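Local coordinates for protein coronin (Toxoplasma gondii, PDB 4OZU) that probably binds actin filaments as a member of the coronin family; the chain described is its WD40 beta-propeller domain, at residues C212-T222 with F235-E246; S310-I320 with G333-G341. All coordinates share one frame; numbering follows the deposited sequence.

Contact 1: C212-T222 with F235-E246; sequences CHDGSKACKCT and FTTGFGKMQERE
H213 lies with one ring face over the backbone of G238 and spends both ring nitrogens at its edge. The CA of G238 makes a CH-pi contact, 3.9 Å from the ring centroid. ND1 gives an almost straight bond (178°) to OE2 of E246, 2.9 Å away; OE2 lies in the ring plane and receives the bond on its anti lone pair, with ring and carboxylate turned 59° apart. NE2 is 2.8 Å from OG1 of T236 in a second hydrogen bond, so the ring is pinned against rotation from two sides. H261 NE2 is also hydrogen-bonded to E246 OE2, and W250 bonds T236 OG1. K217 CB sits over one face of the F239 ring, 3.7 Å from the centroid, and the lysine chain, bent at chi3 (-112°), carries NZ to the carbonyl of S268. In the loop, G215 N bonds F239 O at 2.7 Å, from above the carbonyl plane. On the strand side of H213 the strands pair antiparallel, K220 with T237 and T222 with F235. Such a linked histidine, threonine, tryptophan and acid resembles the hydrogen-bonded network of WD40 blades, here tying the loop before strand 220-223 to its sheet.

Contact 2: S310-I320 with G333-G341; sequences SSVPIKNFCFI and GRMLKQENG
F319 and M335 face each other as a non-hydrogen-bonded pair, and the methionine folds over the phenylalanine ring. CB of M335 stands over one ring face, 4.0 Å from the centroid, while the bend at chi3 (-64°) turns the terminal CE back to 3.3 Å from F319 CZ; the sulfur lies oblique to the ring in a Met-aromatic contact. F317, on the same face of the sheet, brings its CB to M335 CG, and C285 touches all three side chains from the neighbouring blade. On the opposite face L336 CD1 lies 4.0 Å from C318 SG and also meets I320 CG2. C318 and L336 form the hydrogen-bonded pair between them, and I320 N adds a bond to R334 O. This is the antiparallel hairpin of strands 317-319 and 331-339 in a WD40 beta-propeller; 317-319 is an edge strand of its sheet, the first and inner strand of the blade. At the I320 end of the pairing, I320 CD1 sits centrally over one face of the R334 guanidinium, whose NE is bridged to E331. At the other end N316 and Q338 run side by side, their amide planes 52° apart; N316 ND2 reaches Q338 OE1 at 3.0 Å, from above that carbonyl plane. Q338 NE2 bonds N340 O and S30 O. K337 extends fully past I314, and its NZ donates to V312 O at 2.8 Å and to S310 OG, which is also hydrogen-bonded to S290 O. The same NZ forms a salt bridge to E339 OE2 (2.7 Å) and reaches Y308 OH. V312 CG1 packs against the E339 side chain.

In the fold
Contacts 1 and 2 each join the two strands of a hairpin, 220-223 with 233-239 and 317-319 with 331-339, which are the first two of a blade. Contact 2's blade also takes in strand 16-25, joining the start of the chain to its later strands. The contact centres are about 22 Å apart and their nearest atoms about 9 Å, so they do not touch. Contact 1 is the more buried, though it lies farther from the chain centre (about 19 Å against about 14 Å, between centres), and its inner side chains are bound through a histidine-centred polar network. Besides backbone bonds, contact 2 packs apolar and sulfur-bearing side chains at its centre, and its polar groups gather around a lysine and an amide pair at one end.

Contact 1: C212-T222 with F235-E246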
# COMPACT_ATOMS: atom_id res chain seq x y z
N CYS A 212 3.49 18.76 -8.40
CA CYS A 212 4.55 17.78 -8.21
C CYS A 212 5.15 17.27 -9.52
O CYS A 212 6.34 16.97 -9.56
CB CYS A 212 4.05 16.60 -7.37
SG CYS A 212 2.64 15.69 -8.03
N HIS A 213 4.34 17.18 -10.58
CA HIS A 213 4.84 16.80 -11.91
C HIS A 213 4.03 17.52 -12.99
O HIS A 213 2.86 17.82 -12.80
CB HIS A 213 4.79 15.28 -12.08
CG HIS A 213 5.61 14.55 -11.07
ND1 HIS A 213 6.97 14.35 -11.22
CD2 HIS A 213 5.28 13.99 -9.88
CE1 HIS A 213 7.44 13.70 -10.17
NE2 HIS A 213 6.43 13.46 -9.35
N ASP A 214 4.67 17.80 -14.13
CA ASP A 214 4.11 18.73 -15.11
C ASP A 214 3.40 18.05 -16.27
O ASP A 214 2.68 18.70 -17.02
CB ASP A 214 5.21 19.65 -15.65
CG ASP A 214 5.82 20.53 -14.58
OD1 ASP A 214 5.13 20.82 -13.58
OD2 ASP A 214 6.99 20.93 -14.73
N GLY A 215 3.61 16.74 -16.41
CA GLY A 215 2.92 15.97 -17.43
C GLY A 215 1.45 15.80 -17.09
O GLY A 215 1.00 16.24 -16.03
N SER A 216 0.69 15.15 -17.97
CA SER A 216 -0.76 15.07 -17.82
C SER A 216 -1.22 13.83 -17.05
O SER A 216 -2.20 13.89 -16.30
CB SER A 216 -1.43 15.08 -19.20
OG SER A 216 -1.14 16.28 -19.89
N LYS A 217 -0.54 12.71 -17.24
CA LYS A 217 -0.99 11.45 -16.65
C LYS A 217 -0.82 11.43 -15.13
O LYS A 217 -0.31 12.38 -14.54
CB LYS A 217 -0.25 10.27 -17.30
CG LYS A 217 -0.67 10.02 -18.75
CD LYS A 217 -0.20 8.66 -19.25
CE LYS A 217 0.86 8.79 -20.33
NZ LYS A 217 1.16 7.48 -20.97
N ALA A 218 -1.26 10.34 -14.51
CA ALA A 218 -1.50 10.32 -13.07
C ALA A 218 -0.24 10.28 -12.22
O ALA A 218 0.66 9.45 -12.44
CB ALA A 218 -2.37 9.12 -12.72
N CYS A 219 -0.19 11.18 -11.23
CA CYS A 219 0.83 11.17 -10.19
C CYS A 219 0.39 10.28 -9.03
O CYS A 219 -0.80 10.17 -8.75
CB CYS A 219 1.10 12.59 -9.69
SG CYS A 219 1.54 13.76 -10.97
N LYS A 220 1.36 9.65 -8.37
CA LYS A 220 1.07 8.78 -7.23
C LYS A 220 2.05 9.12 -6.13
O LYS A 220 3.17 9.52 -6.43
CB LYS A 220 1.19 7.30 -7.62
CG LYS A 220 0.28 6.86 -8.76
CD LYS A 220 -1.14 6.61 -8.29
CE LYS A 220 -2.04 6.23 -9.46
NZ LYS A 220 -3.44 5.90 -9.04
N CYS A 221 1.66 8.97 -4.88
CA CYS A 221 2.56 9.27 -3.78
C CYS A 221 2.59 8.18 -2.72
O CYS A 221 1.73 7.31 -2.68
CB CYS A 221 2.20 10.60 -3.12
SG CYS A 221 0.73 10.55 -2.04
N THR A 222 3.62 8.24 -1.90
CA THR A 222 3.66 7.52 -0.65
C THR A 222 4.63 8.26 0.28
O THR A 222 5.44 9.06 -0.18
CB THR A 222 4.08 6.06 -0.84
OG1 THR A 222 3.78 5.31 0.35
CG2 THR A 222 5.56 5.96 -1.15
N PHE A 235 7.27 10.90 -1.21
CA PHE A 235 7.80 10.48 -2.51
C PHE A 235 6.69 10.50 -3.55
O PHE A 235 5.61 9.99 -3.27
CB PHE A 235 8.38 9.07 -2.41
CG PHE A 235 8.97 8.56 -3.70
CD1 PHE A 235 10.24 8.93 -4.10
CD2 PHE A 235 8.26 7.67 -4.50
CE1 PHE A 235 10.79 8.44 -5.27
CE2 PHE A 235 8.81 7.18 -5.67
CZ PHE A 235 10.08 7.57 -6.06
N THR A 236 6.94 11.06 -4.73
CA THR A 236 5.96 11.01 -5.81
C THR A 236 6.54 10.42 -7.08
O THR A 236 7.74 10.53 -7.33
CB THR A 236 5.38 12.41 -6.17
OG1 THR A 236 6.45 13.28 -6.57
CG2 THR A 236 4.65 13.01 -5.00
N THR A 237 5.67 9.78 -7.85
CA THR A 237 5.93 9.42 -9.23
C THR A 237 4.98 10.21 -10.10
O THR A 237 3.90 10.59 -9.66
CB THR A 237 5.71 7.93 -9.52
OG1 THR A 237 4.31 7.63 -9.37
CG2 THR A 237 6.53 7.06 -8.59
N GLY A 238 5.36 10.42 -11.34
CA GLY A 238 4.51 11.15 -12.26
C GLY A 238 5.17 11.25 -13.61
O GLY A 238 6.06 10.46 -13.94
N PHE A 239 4.73 12.23 -14.38
CA PHE A 239 5.19 12.39 -15.74
C PHE A 239 5.72 13.80 -15.96
O PHE A 239 5.16 14.77 -15.45
CB PHE A 239 4.07 12.06 -16.72
CG PHE A 239 3.62 10.63 -16.66
CD1 PHE A 239 2.83 10.18 -15.62
CD2 PHE A 239 4.00 9.72 -17.64
CE1 PHE A 239 2.42 8.85 -15.55
CE2 PHE A 239 3.59 8.40 -17.59
CZ PHE A 239 2.80 7.97 -16.54
N GLY A 240 6.81 13.90 -16.71
CA GLY A 240 7.37 15.19 -17.07
C GLY A 240 6.61 15.81 -18.22
O GLY A 240 5.67 15.22 -18.76
N LYS A 241 7.03 17.01 -18.63
CA LYS A 241 6.37 17.75 -19.70
C LYS A 241 6.39 16.97 -21.01
O LYS A 241 5.51 17.15 -21.86
CB LYS A 241 7.05 19.11 -19.90
CG LYS A 241 6.09 20.26 -20.13
CD LYS A 241 6.49 21.50 -19.34
CE LYS A 241 7.77 22.13 -19.87
NZ LYS A 241 8.19 23.31 -19.07
N MET A 242 7.38 16.09 -21.16
CA MET A 242 7.49 15.27 -22.36
C MET A 242 6.92 13.87 -22.12
O MET A 242 7.19 12.95 -22.89
CB MET A 242 8.96 15.19 -22.79
CG MET A 242 9.53 16.55 -23.17
SD MET A 242 11.17 16.47 -23.92
CE MET A 242 12.12 15.75 -22.58
N GLN A 243 6.13 13.74 -21.06
CA GLN A 243 5.45 12.50 -20.70
C GLN A 243 6.40 11.35 -20.36
O GLN A 243 6.01 10.18 -20.42
CB GLN A 243 4.51 12.07 -21.83
CG GLN A 243 3.39 13.06 -22.10
CD GLN A 243 2.34 13.08 -21.00
OE1 GLN A 243 2.47 12.38 -20.00
NE2 GLN A 243 1.30 13.87 -21.19
N GLU A 244 7.64 11.67 -20.00
CA GLU A 244 8.55 10.66 -19.47
C GLU A 244 8.19 10.39 -18.01
O GLU A 244 7.68 11.27 -17.32
CB GLU A 244 10.01 11.11 -19.60
CG GLU A 244 10.48 12.21 -18.64
CD GLU A 244 10.22 13.61 -19.17
OE1 GLU A 244 9.12 13.86 -19.72
OE2 GLU A 244 11.13 14.47 -19.05
N ARG A 245 8.46 9.17 -17.53
CA ARG A 245 8.17 8.85 -16.14
C ARG A 245 9.31 9.32 -15.25
O ARG A 245 10.49 9.12 -15.56
CB ARG A 245 7.92 7.34 -15.96
CG ARG A 245 6.75 6.84 -16.82
CD ARG A 245 6.17 5.51 -16.35
NE ARG A 245 7.10 4.40 -16.51
CZ ARG A 245 6.76 3.12 -16.42
NH1 ARG A 245 5.50 2.78 -16.18
NH2 ARG A 245 7.68 2.18 -16.59
N GLU A 246 8.95 9.96 -14.14
CA GLU A 246 9.93 10.56 -13.26
C GLU A 246 9.47 10.48 -11.81
O GLU A 246 8.36 10.05 -11.52
CB GLU A 246 10.17 12.02 -13.65
CG GLU A 246 8.90 12.84 -13.68
CD GLU A 246 9.14 14.28 -14.09
OE1 GLU A 246 9.99 14.51 -14.97
OE2 GLU A 246 8.49 15.17 -13.51
O HOH W 1 7.56 17.49 -14.16
O HOH W 2 8.90 20.96 -16.63
O HOH W 3 2.31 13.37 -13.82
O HOH W 4 3.97 8.34 -21.28
O HOH W 5 2.98 7.82 -11.78

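Contact 2: S310-I320 with G333-G341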
# COMPACT_ATOMS: atom_id res chain seq x y z
N SER A 310 10.45 -9.53 -16.33
CA SER A 310 9.77 -10.69 -16.88
C SER A 310 9.22 -10.37 -18.27
O SER A 310 9.44 -9.28 -18.79
CB SER A 310 8.64 -11.15 -15.96
OG SER A 310 7.54 -10.26 -16.02
N SER A 311 8.52 -11.33 -18.85
CA SER A 311 7.86 -11.13 -20.14
C SER A 311 6.34 -11.22 -19.99
O SER A 311 5.62 -11.44 -20.97
CB SER A 311 8.34 -12.16 -21.16
OG SER A 311 7.86 -13.46 -20.84
N VAL A 312 5.85 -11.03 -18.76
CA VAL A 312 4.43 -11.12 -18.47
C VAL A 312 4.01 -9.88 -17.68
O VAL A 312 4.58 -9.59 -16.64
CB VAL A 312 4.10 -12.39 -17.66
CG1 VAL A 312 2.62 -12.45 -17.30
CG2 VAL A 312 4.49 -13.63 -18.45
N PRO A 313 3.02 -9.12 -18.19
CA PRO A 313 2.62 -7.88 -17.51
C PRO A 313 2.08 -8.09 -16.10
O PRO A 313 1.48 -9.12 -15.80
CB PRO A 313 1.52 -7.31 -18.42
CG PRO A 313 1.75 -7.94 -19.74
CD PRO A 313 2.27 -9.30 -19.45
N ILE A 314 2.31 -7.10 -15.24
CA ILE A 314 1.67 -7.04 -13.94
C ILE A 314 0.25 -6.52 -14.12
O ILE A 314 0.05 -5.40 -14.59
CB ILE A 314 2.44 -6.11 -12.97
CG1 ILE A 314 3.91 -6.51 -12.89
CG2 ILE A 314 1.81 -6.15 -11.58
CD1 ILE A 314 4.80 -5.43 -12.31
N LYS A 315 -0.75 -7.33 -13.78
CA LYS A 315 -2.15 -6.91 -13.92
C LYS A 315 -2.60 -6.16 -12.67
O LYS A 315 -3.22 -5.10 -12.74
CB LYS A 315 -3.06 -8.11 -14.17
CG LYS A 315 -2.86 -8.76 -15.53
CD LYS A 315 -3.24 -7.83 -16.67
CE LYS A 315 -3.08 -8.51 -18.02
NZ LYS A 315 -3.36 -7.59 -19.15
N ASN A 316 -2.29 -6.76 -11.52
CA ASN A 316 -2.49 -6.16 -10.21
C ASN A 316 -1.38 -6.65 -9.31
O ASN A 316 -0.69 -7.61 -9.64
CB ASN A 316 -3.85 -6.54 -9.60
CG ASN A 316 -5.03 -5.98 -10.36
OD1 ASN A 316 -5.28 -4.77 -10.34
ND2 ASN A 316 -5.79 -6.85 -11.00
N PHE A 317 -1.19 -6.01 -8.16
CA PHE A 317 -0.16 -6.47 -7.25
C PHE A 317 -0.36 -5.94 -5.84
O PHE A 317 -1.21 -5.09 -5.58
CB PHE A 317 1.21 -6.04 -7.76
CG PHE A 317 1.51 -4.60 -7.50
CD1 PHE A 317 1.07 -3.62 -8.37
CD2 PHE A 317 2.22 -4.23 -6.37
CE1 PHE A 317 1.35 -2.30 -8.12
CE2 PHE A 317 2.49 -2.91 -6.12
CZ PHE A 317 2.06 -1.94 -6.99
N CYS A 318 0.43 -6.48 -4.93
CA CYS A 318 0.60 -5.91 -3.60
C CYS A 318 1.89 -6.47 -3.05
O CYS A 318 2.48 -7.38 -3.65
CB CYS A 318 -0.57 -6.23 -2.68
SG CYS A 318 -0.65 -7.97 -2.15
N PHE A 319 2.33 -5.92 -1.93
CA PHE A 319 3.47 -6.46 -1.20
C PHE A 319 2.98 -6.97 0.14
O PHE A 319 1.98 -6.47 0.66
CB PHE A 319 4.55 -5.39 -1.01
CG PHE A 319 5.39 -5.14 -2.22
CD1 PHE A 319 4.85 -4.54 -3.35
CD2 PHE A 319 6.73 -5.50 -2.23
CE1 PHE A 319 5.63 -4.31 -4.46
CE2 PHE A 319 7.51 -5.27 -3.34
CZ PHE A 319 6.96 -4.67 -4.45
N ILE A 320 3.67 -7.95 0.70
CA ILE A 320 3.27 -8.51 1.99
C ILE A 320 3.88 -7.69 3.11
O ILE A 320 4.82 -6.93 2.89
CB ILE A 320 3.71 -10.00 2.14
CG1 ILE A 320 5.23 -10.12 2.22
CG2 ILE A 320 3.14 -10.83 0.99
CD1 ILE A 320 5.72 -11.55 2.47
N GLY A 333 11.44 -8.42 1.25
CA GLY A 333 10.13 -8.06 0.74
C GLY A 333 9.61 -9.11 -0.21
O GLY A 333 10.38 -9.93 -0.73
N ARG A 334 8.30 -9.10 -0.44
CA ARG A 334 7.70 -10.02 -1.40
C ARG A 334 6.51 -9.39 -2.09
O ARG A 334 5.59 -8.88 -1.45
CB ARG A 334 7.27 -11.32 -0.71
CG ARG A 334 6.91 -12.43 -1.70
CD ARG A 334 6.25 -13.63 -1.01
NE ARG A 334 6.97 -14.06 0.19
CZ ARG A 334 6.44 -14.80 1.15
NH1 ARG A 334 5.18 -15.23 1.06
NH2 ARG A 334 7.16 -15.14 2.21
N MET A 335 6.56 -9.40 -3.42
CA MET A 335 5.45 -8.95 -4.23
C MET A 335 4.58 -10.14 -4.62
O MET A 335 5.09 -11.21 -4.94
CB MET A 335 5.95 -8.24 -5.48
CG MET A 335 4.86 -7.76 -6.43
SD MET A 335 5.54 -7.24 -8.02
CE MET A 335 6.54 -5.85 -7.53
N LEU A 336 3.27 -9.94 -4.59
CA LEU A 336 2.33 -10.88 -5.19
C LEU A 336 1.86 -10.23 -6.47
O LEU A 336 1.22 -9.18 -6.44
CB LEU A 336 1.17 -11.18 -4.25
CG LEU A 336 1.60 -11.76 -2.90
CD1 LEU A 336 0.42 -11.86 -1.93
CD2 LEU A 336 2.22 -13.14 -3.11
N LYS A 337 2.22 -10.85 -7.59
CA LYS A 337 1.97 -10.30 -8.92
C LYS A 337 0.86 -11.07 -9.63
O LYS A 337 1.02 -12.24 -9.90
CB LYS A 337 3.27 -10.38 -9.74
CG LYS A 337 3.15 -9.93 -11.18
CD LYS A 337 4.34 -10.41 -11.99
CE LYS A 337 4.15 -10.17 -13.48
NZ LYS A 337 4.97 -11.11 -14.29
N GLN A 338 -0.27 -10.42 -9.92
CA GLN A 338 -1.30 -11.08 -10.73
C GLN A 338 -0.86 -11.15 -12.18
O GLN A 338 -0.51 -10.12 -12.78
CB GLN A 338 -2.65 -10.36 -10.64
CG GLN A 338 -3.75 -10.97 -11.51
CD GLN A 338 -5.09 -10.30 -11.29
OE1 GLN A 338 -5.34 -9.73 -10.22
NE2 GLN A 338 -5.96 -10.36 -12.29
N GLU A 339 -0.87 -12.36 -12.73
CA GLU A 339 -0.60 -12.58 -14.14
C GLU A 339 -1.89 -13.04 -14.81
O GLU A 339 -2.50 -14.02 -14.39
CB GLU A 339 0.52 -13.61 -14.31
CG GLU A 339 1.84 -13.15 -13.73
CD GLU A 339 2.98 -14.10 -14.01
OE1 GLU A 339 2.72 -15.31 -14.18
OE2 GLU A 339 4.14 -13.64 -14.06
N ASN A 340 -2.30 -12.31 -15.84
CA ASN A 340 -3.58 -12.52 -16.51
C ASN A 340 -4.72 -12.52 -15.50
O ASN A 340 -4.77 -11.63 -14.64
CB ASN A 340 -3.53 -13.81 -17.31
CG ASN A 340 -2.36 -13.84 -18.28
OD1 ASN A 340 -2.29 -13.02 -19.19
ND2 ASN A 340 -1.43 -14.76 -18.07
N GLY A 341 -5.63 -13.49 -15.59
CA GLY A 341 -6.76 -13.54 -14.68
C GLY A 341 -6.82 -14.80 -13.83
O GLY A 341 -7.84 -15.07 -13.20
O HOH W 6 -0.44 -10.43 -17.12
O HOH W 7 7.20 -7.10 1.24